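Local coordinates for protein carbon monoxide dehydrogenase (Thermococcus sp. AM4, PDB 6T7J) that catalyses the oxidation of carbon monoxide to carbon dioxide in its nickel-containing state, and is seen here as isolated with a nickel-free active cluster, at residues 171-176 / 228-233; 187-193 / 220-225. All blocks are in the same frame, centred on the assembly; numbering follows the deposited sequence.

Both interactions press loop residues on helix 212-242, which they share: interaction 2 uses the turns at 220-225 and interaction 1 those at 228-233, and a probable hydrogen bond from G230 N to A225 O connects them along the helix. Each is mostly buried, and along the chain the loop of interaction 2 is nested within that of interaction 1. Their chemistry differs. Residues 171-176 meet the helix almost wholly through apolar groups, thioether chains and an indole face, whereas 187-193 combines an apolar strip with two stacked arginines, one partly exposed, whose charge acids of helix 193-203 probably offset, mainly through R191. L172 against L189 joins the two loops.

Interaction 1. Residues 171-176 / 228-233; sequences MLALAP and WSGSMM
W228 and M171 bury the most surface here, each facing the other segment. Over one face of the W228 indole, A175 CB stands 3.8 Å from the centroid of the six-membered ring, 12° off its normal, a CH-pi contact. Alanine suits the spot because its short side chain lets the backbone come close, with A175 CA 3.5 Å from W228 CZ3. L172 CD2 meets CB of W228 at 3.6 Å. A smaller leucine at W228 would probably leave the A175 methyl without its aromatic face and S570 without its indole partner.

M171 places CB 3.3 Å from the carbonyl O of W228. The M171 chain then bends at chi2 (-68°) and chi3 (-82°), bringing CE 3.6 Å from M232 CG and equally near M233 CG. The flexible, unbranched thioether suits this place because it can bend to lie against both neighbours. L174 CD1 adds to the cover of M232 CG.

E160 of helix 146-162 accepts from both M171 N and S229 OG, and W183 of helix 177-186 meets W228 edge-to-face. The contact thus joins the 3-10 turn and loop before helix 177-186 to helix 212-242, with helices 146-162, 525-538 and 81-115 around them.

Interaction 2. Residues 187-193 / 220-225; sequences GVLPRAI and IRTSLA
R221 and R191 lay their guanidinium groups flat on one another, centres 3.8 Å apart and planes only 8° from parallel, with NH1 of R191 over the centre of the R221 group. Both chains are bent at chi3, near 62° in R221 and -67° in R191, which turns the two ends into this stack. The aliphatic stem of R221 packs along the loop backbone: its CB lies 3.3 Å from V188 O and its CD 3.2 Å from L189 O. R221 CA makes a CA-H...O contact with that same V188 carbonyl.

Beside the arginines runs an apolar strip. V188 sets CG2 against CG2 of I220 at 3.7 Å and against CD1 of L224. P190, whose rigid ring suits an extended loop, brings CB to 3.6 Å from CB of A225 and crosses L224 at about a right angle; the small A225 lets the ring sit close to the helix. I193 continues the strip along A225.

In the second shell, E196 and E199 of helix 193-203 probably offset the positive charge of the stack. R191 forms salt bridges through NH1 to E199 and through NE to E196, which would fix the rotation of its flat end, while R221 makes long, weak ion pairs with the same two acids. On the helix itself, I220 O accepts from both S223 OG and L224 N.

The loop starts at G187, whose positive phi completes the Schellman motif ending helix 177-186, and finishes at A192, N-cap of helix 193-203; W183 touches V188 and L224, and helix 558-569 packs on I220, S223 and L224.

Interaction 1. Residues 171-176 / 228-233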
ATOM      1  N   MET A 171       5.584 -14.590 -15.728  1.00 46.79           N
ATOM      2  CA  MET A 171       5.830 -15.780 -14.920  1.00 48.75           C
ATOM      3  C   MET A 171       4.615 -16.699 -14.844  1.00 52.84           C
ATOM      4  O   MET A 171       4.763 -17.874 -14.482  1.00 51.54           O
ATOM      5  CB  MET A 171       6.272 -15.378 -13.512  1.00 46.03           C
ATOM      6  CG  MET A 171       7.662 -14.767 -13.449  1.00 52.05           C
ATOM      7  SD  MET A 171       8.969 -15.949 -13.829  1.00 48.36           S
ATOM      8  CE  MET A 171       9.160 -16.755 -12.244  1.00 46.39           C
ATOM      9  N   LEU A 172       3.425 -16.201 -15.192  1.00 48.09           N
ATOM     10  CA  LEU A 172       2.242 -17.052 -15.260  1.00 54.28           C
ATOM     11  C   LEU A 172       2.406 -18.201 -16.247  1.00 53.95           C
ATOM     12  O   LEU A 172       1.601 -19.138 -16.217  1.00 55.10           O
ATOM     13  CB  LEU A 172       1.011 -16.222 -15.631  1.00 47.55           C
ATOM     14  CG  LEU A 172       0.505 -15.244 -14.569  1.00 52.41           C
ATOM     15  CD1 LEU A 172      -0.848 -14.679 -14.963  1.00 49.46           C
ATOM     16  CD2 LEU A 172       0.434 -15.913 -13.209  1.00 43.51           C
ATOM     17  N   ALA A 173       3.423 -18.155 -17.112  1.00 48.07           N
ATOM     18  CA  ALA A 173       3.724 -19.298 -17.965  1.00 54.21           C
ATOM     19  C   ALA A 173       4.033 -20.555 -17.159  1.00 49.93           C
ATOM     20  O   ALA A 173       4.010 -21.656 -17.717  1.00 54.48           O
ATOM     21  CB  ALA A 173       4.894 -18.967 -18.894  1.00 44.11           C
ATOM     22  N   LEU A 174       4.320 -20.419 -15.863  1.00 52.57           N
ATOM     23  CA  LEU A 174       4.535 -21.581 -15.010  1.00 54.60           C
ATOM     24  C   LEU A 174       3.239 -22.175 -14.473  1.00 52.61           C
ATOM     25  O   LEU A 174       3.269 -23.275 -13.913  1.00 49.67           O
ATOM     26  CB  LEU A 174       5.450 -21.212 -13.838  1.00 47.62           C
ATOM     27  CG  LEU A 174       6.921 -20.962 -14.178  1.00 49.98           C
ATOM     28  CD1 LEU A 174       7.529 -19.955 -13.217  1.00 47.06           C
ATOM     29  CD2 LEU A 174       7.702 -22.261 -14.151  1.00 49.34           C
ATOM     30  N   ALA A 175       2.112 -21.484 -14.627  1.00 54.00           N
ATOM     31  CA  ALA A 175       0.833 -21.964 -14.119  1.00 53.98           C
ATOM     32  C   ALA A 175       0.098 -22.765 -15.191  1.00 58.06           C
ATOM     33  O   ALA A 175       0.163 -22.421 -16.376  1.00 58.14           O
ATOM     34  CB  ALA A 175      -0.039 -20.798 -13.665  1.00 57.44           C
ATOM     35  N   PRO A 176      -0.603 -23.831 -14.799  1.00 53.24           N
ATOM     36  CA  PRO A 176      -1.309 -24.656 -15.788  1.00 59.69           C
ATOM     37  C   PRO A 176      -2.398 -23.874 -16.508  1.00 56.47           C
ATOM     38  O   PRO A 176      -2.947 -22.903 -15.982  1.00 55.11           O
ATOM     39  CB  PRO A 176      -1.901 -25.795 -14.948  1.00 56.55           C
ATOM     40  CG  PRO A 176      -1.906 -25.281 -13.541  1.00 56.20           C
ATOM     41  CD  PRO A 176      -0.725 -24.372 -13.434  1.00 52.37           C
ATOM     42  N   TRP A 228       2.568 -16.480  -7.937  1.00 45.76           N
ATOM     43  CA  TRP A 228       2.964 -17.027  -9.227  1.00 47.96           C
ATOM     44  C   TRP A 228       3.962 -16.145  -9.973  1.00 52.03           C
ATOM     45  O   TRP A 228       4.244 -16.408 -11.146  1.00 53.36           O
ATOM     46  CB  TRP A 228       1.726 -17.265 -10.093  1.00 44.87           C
ATOM     47  CG  TRP A 228       0.982 -18.508  -9.715  1.00 55.29           C
ATOM     48  CD1 TRP A 228      -0.154 -18.588  -8.965  1.00 51.93           C
ATOM     49  CD2 TRP A 228       1.330 -19.854 -10.061  1.00 56.42           C
ATOM     50  NE1 TRP A 228      -0.538 -19.900  -8.825  1.00 52.13           N
ATOM     51  CE2 TRP A 228       0.358 -20.697  -9.489  1.00 55.55           C
ATOM     52  CE3 TRP A 228       2.367 -20.427 -10.804  1.00 54.30           C
ATOM     53  CZ2 TRP A 228       0.391 -22.083  -9.634  1.00 52.69           C
ATOM     54  CZ3 TRP A 228       2.402 -21.804 -10.944  1.00 52.58           C
ATOM     55  CH2 TRP A 228       1.419 -22.616 -10.363  1.00 49.80           C
ATOM     56  N   SER A 229       4.507 -15.118  -9.324  1.00 44.87           N
ATOM     57  CA  SER A 229       5.469 -14.247  -9.989  1.00 46.52           C
ATOM     58  C   SER A 229       6.549 -13.776  -9.025  1.00 45.06           C
ATOM     59  O   SER A 229       7.696 -14.226  -9.110  1.00 45.18           O
ATOM     60  CB  SER A 229       4.758 -13.048 -10.618  1.00 46.13           C
ATOM     61  OG  SER A 229       5.683 -12.188 -11.257  1.00 52.61           O
ATOM     62  N   GLY A 230       6.195 -12.877  -8.107  1.00 44.90           N
ATOM     63  CA  GLY A 230       7.150 -12.310  -7.172  1.00 43.71           C
ATOM     64  C   GLY A 230       7.847 -13.334  -6.300  1.00 42.90           C
ATOM     65  O   GLY A 230       9.073 -13.464  -6.341  1.00 45.83           O
ATOM     66  N   SER A 231       7.071 -14.067  -5.498  1.00 44.89           N
ATOM     67  CA  SER A 231       7.648 -15.147  -4.703  1.00 51.31           C
ATOM     68  C   SER A 231       8.270 -16.213  -5.597  1.00 44.62           C
ATOM     69  O   SER A 231       9.316 -16.788  -5.264  1.00 48.09           O
ATOM     70  CB  SER A 231       6.576 -15.759  -3.800  1.00 48.34           C
ATOM     71  OG  SER A 231       6.540 -15.119  -2.537  1.00 46.83           O
ATOM     72  N   MET A 232       7.638 -16.482  -6.744  1.00 43.76           N
ATOM     73  CA  MET A 232       8.176 -17.451  -7.694  1.00 46.45           C
ATOM     74  C   MET A 232       9.534 -17.004  -8.224  1.00 50.46           C
ATOM     75  O   MET A 232      10.475 -17.803  -8.308  1.00 46.91           O
ATOM     76  CB  MET A 232       7.189 -17.653  -8.844  1.00 45.60           C
ATOM     77  CG  MET A 232       7.518 -18.831  -9.741  1.00 46.90           C
ATOM     78  SD  MET A 232       7.143 -20.415  -8.966  1.00 48.76           S
ATOM     79  CE  MET A 232       5.362 -20.455  -9.120  1.00 44.07           C
ATOM     80  N   MET A 233       9.647 -15.725  -8.597  1.00 46.60           N
ATOM     81  CA  MET A 233      10.933 -15.193  -9.036  1.00 46.93           C
ATOM     82  C   MET A 233      11.965 -15.272  -7.924  1.00 48.52           C
ATOM     83  O   MET A 233      13.122 -15.633  -8.167  1.00 45.50           O
ATOM     84  CB  MET A 233      10.779 -13.748  -9.501  1.00 45.50           C
ATOM     85  CG  MET A 233      10.268 -13.578 -10.920  1.00 52.63           C
ATOM     86  SD  MET A 233      10.016 -11.836 -11.318  1.00 56.67           S
ATOM     87  CE  MET A 233      10.764 -11.070  -9.890  1.00 50.76           C
TER

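Interaction 2. Residues 187-193 / 220-225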
ATOM      1  N   GLY A 187     -11.356 -12.831 -14.220  1.00 50.75           N
ATOM      2  CA  GLY A 187     -10.794 -11.513 -14.442  1.00 48.44           C
ATOM      3  C   GLY A 187      -9.793 -11.078 -13.396  1.00 50.70           C
ATOM      4  O   GLY A 187      -9.712  -9.885 -13.086  1.00 51.48           O
ATOM      5  N   VAL A 188      -9.021 -12.014 -12.847  1.00 46.42           N
ATOM      6  CA  VAL A 188      -8.080 -11.725 -11.773  1.00 44.97           C
ATOM      7  C   VAL A 188      -6.634 -11.956 -12.213  1.00 48.42           C
ATOM      8  O   VAL A 188      -5.742 -12.074 -11.376  1.00 46.24           O
ATOM      9  CB  VAL A 188      -8.412 -12.547 -10.513  1.00 45.97           C
ATOM     10  CG1 VAL A 188      -9.825 -12.246 -10.034  1.00 45.05           C
ATOM     11  CG2 VAL A 188      -8.240 -14.035 -10.788  1.00 45.87           C
ATOM     12  N   LEU A 189      -6.390 -12.029 -13.516  1.00 44.10           N
ATOM     13  CA  LEU A 189      -5.037 -12.231 -14.014  1.00 43.41           C
ATOM     14  C   LEU A 189      -4.171 -11.029 -13.653  1.00 45.35           C
ATOM     15  O   LEU A 189      -4.508  -9.896 -14.032  1.00 42.82           O
ATOM     16  CB  LEU A 189      -5.041 -12.445 -15.526  1.00 42.64           C
ATOM     17  CG  LEU A 189      -5.457 -13.836 -16.013  1.00 48.77           C
ATOM     18  CD1 LEU A 189      -5.618 -13.856 -17.523  1.00 43.55           C
ATOM     19  CD2 LEU A 189      -4.455 -14.887 -15.565  1.00 48.37           C
ATOM     20  N   PRO A 190      -3.074 -11.215 -12.925  1.00 43.23           N
ATOM     21  CA  PRO A 190      -2.226 -10.077 -12.562  1.00 40.82           C
ATOM     22  C   PRO A 190      -1.402  -9.591 -13.743  1.00 43.15           C
ATOM     23  O   PRO A 190      -0.966 -10.371 -14.592  1.00 47.97           O
ATOM     24  CB  PRO A 190      -1.332 -10.641 -11.454  1.00 41.77           C
ATOM     25  CG  PRO A 190      -1.252 -12.099 -11.753  1.00 45.12           C
ATOM     26  CD  PRO A 190      -2.575 -12.486 -12.367  1.00 45.87           C
ATOM     27  N   ARG A 191      -1.182  -8.277 -13.781  1.00 45.97           N
ATOM     28  CA  ARG A 191      -0.510  -7.619 -14.895  1.00 43.10           C
ATOM     29  C   ARG A 191       0.900  -7.160 -14.555  1.00 45.21           C
ATOM     30  O   ARG A 191       1.847  -7.483 -15.277  1.00 51.52           O
ATOM     31  CB  ARG A 191      -1.355  -6.428 -15.369  1.00 46.33           C
ATOM     32  CG  ARG A 191      -2.797  -6.797 -15.691  1.00 45.75           C
ATOM     33  CD  ARG A 191      -3.741  -5.629 -15.464  1.00 47.17           C
ATOM     34  NE  ARG A 191      -3.834  -5.270 -14.053  1.00 45.32           N
ATOM     35  CZ  ARG A 191      -4.651  -4.341 -13.569  1.00 46.06           C
ATOM     36  NH1 ARG A 191      -4.664  -4.080 -12.270  1.00 47.51           N
ATOM     37  NH2 ARG A 191      -5.455  -3.670 -14.384  1.00 48.70           N
ATOM     38  N   ALA A 192       1.064  -6.401 -13.474  1.00 46.43           N
ATOM     39  CA  ALA A 192       2.379  -6.011 -12.981  1.00 45.07           C
ATOM     40  C   ALA A 192       2.286  -5.874 -11.469  1.00 42.76           C
ATOM     41  O   ALA A 192       1.335  -5.272 -10.961  1.00 46.40           O
ATOM     42  CB  ALA A 192       2.853  -4.701 -13.620  1.00 47.64           C
ATOM     43  N   ILE A 193       3.275  -6.421 -10.761  1.00 48.22           N
ATOM     44  CA  ILE A 193       3.139  -6.649  -9.321  1.00 45.69           C
ATOM     45  C   ILE A 193       2.953  -5.333  -8.574  1.00 44.96           C
ATOM     46  O   ILE A 193       1.971  -5.143  -7.838  1.00 44.73           O
ATOM     47  CB  ILE A 193       4.357  -7.421  -8.784  1.00 46.50           C
ATOM     48  CG1 ILE A 193       4.710  -8.592  -9.702  1.00 45.49           C
ATOM     49  CG2 ILE A 193       4.061  -7.922  -7.404  1.00 44.34           C
ATOM     50  CD1 ILE A 193       5.983  -9.323  -9.294  1.00 46.95           C
ATOM     51  N   ILE A 220      -7.457 -11.052  -4.785  1.00 40.15           N
ATOM     52  CA  ILE A 220      -7.071 -12.311  -5.417  1.00 44.01           C
ATOM     53  C   ILE A 220      -6.033 -12.058  -6.507  1.00 43.72           C
ATOM     54  O   ILE A 220      -5.020 -12.762  -6.602  1.00 46.42           O
ATOM     55  CB  ILE A 220      -8.315 -13.031  -5.971  1.00 41.41           C
ATOM     56  CG1 ILE A 220      -9.033 -13.788  -4.849  1.00 40.24           C
ATOM     57  CG2 ILE A 220      -7.935 -13.976  -7.104  1.00 37.23           C
ATOM     58  CD1 ILE A 220     -10.485 -14.076  -5.137  1.00 42.00           C
ATOM     59  N   ARG A 221      -6.275 -11.041  -7.340  1.00 41.29           N
ATOM     60  CA  ARG A 221      -5.326 -10.705  -8.403  1.00 42.17           C
ATOM     61  C   ARG A 221      -3.955 -10.340  -7.836  1.00 39.61           C
ATOM     62  O   ARG A 221      -2.919 -10.766  -8.363  1.00 43.26           O
ATOM     63  CB  ARG A 221      -5.878  -9.557  -9.252  1.00 43.73           C
ATOM     64  CG  ARG A 221      -4.893  -9.007 -10.279  1.00 45.15           C
ATOM     65  CD  ARG A 221      -5.609  -8.338 -11.448  1.00 40.98           C
ATOM     66  NE  ARG A 221      -6.409  -7.190 -11.029  1.00 42.30           N
ATOM     67  CZ  ARG A 221      -7.209  -6.499 -11.835  1.00 47.54           C
ATOM     68  NH1 ARG A 221      -7.322  -6.839 -13.114  1.00 45.58           N
ATOM     69  NH2 ARG A 221      -7.899  -5.468 -11.364  1.00 40.88           N
ATOM     70  N   THR A 222      -3.931  -9.563  -6.753  1.00 40.20           N
ATOM     71  CA  THR A 222      -2.665  -9.154  -6.148  1.00 40.44           C
ATOM     72  C   THR A 222      -1.943 -10.340  -5.517  1.00 43.29           C
ATOM     73  O   THR A 222      -0.717 -10.476  -5.645  1.00 47.33           O
ATOM     74  CB  THR A 222      -2.917  -8.061  -5.108  1.00 41.85           C
ATOM     75  OG1 THR A 222      -3.611  -6.966  -5.722  1.00 40.06           O
ATOM     76  CG2 THR A 222      -1.605  -7.561  -4.523  1.00 38.23           C
ATOM     77  N   SER A 223      -2.686 -11.208  -4.827  1.00 46.93           N
ATOM     78  CA  SER A 223      -2.087 -12.417  -4.276  1.00 42.38           C
ATOM     79  C   SER A 223      -1.498 -13.286  -5.378  1.00 37.68           C
ATOM     80  O   SER A 223      -0.446 -13.907  -5.194  1.00 38.42           O
ATOM     81  CB  SER A 223      -3.127 -13.197  -3.477  1.00 41.23           C
ATOM     82  OG  SER A 223      -3.983 -13.920  -4.345  1.00 41.94           O
ATOM     83  N   LEU A 224      -2.163 -13.342  -6.533  1.00 43.40           N
ATOM     84  CA  LEU A 224      -1.619 -14.107  -7.652  1.00 41.98           C
ATOM     85  C   LEU A 224      -0.348 -13.464  -8.188  1.00 45.18           C
ATOM     86  O   LEU A 224       0.606 -14.166  -8.546  1.00 43.79           O
ATOM     87  CB  LEU A 224      -2.666 -14.245  -8.755  1.00 41.48           C
ATOM     88  CG  LEU A 224      -3.826 -15.189  -8.437  1.00 44.45           C
ATOM     89  CD1 LEU A 224      -4.808 -15.260  -9.601  1.00 38.46           C
ATOM     90  CD2 LEU A 224      -3.305 -16.571  -8.076  1.00 40.68           C
ATOM     91  N   ALA A 225      -0.316 -12.128  -8.253  1.00 37.02           N
ATOM     92  CA  ALA A 225       0.925 -11.439  -8.599  1.00 40.64           C
ATOM     93  C   ALA A 225       2.047 -11.795  -7.631  1.00 43.50           C
ATOM     94  O   ALA A 225       3.215 -11.860  -8.028  1.00 43.45           O
ATOM     95  CB  ALA A 225       0.708  -9.926  -8.623  1.00 38.71           C
TER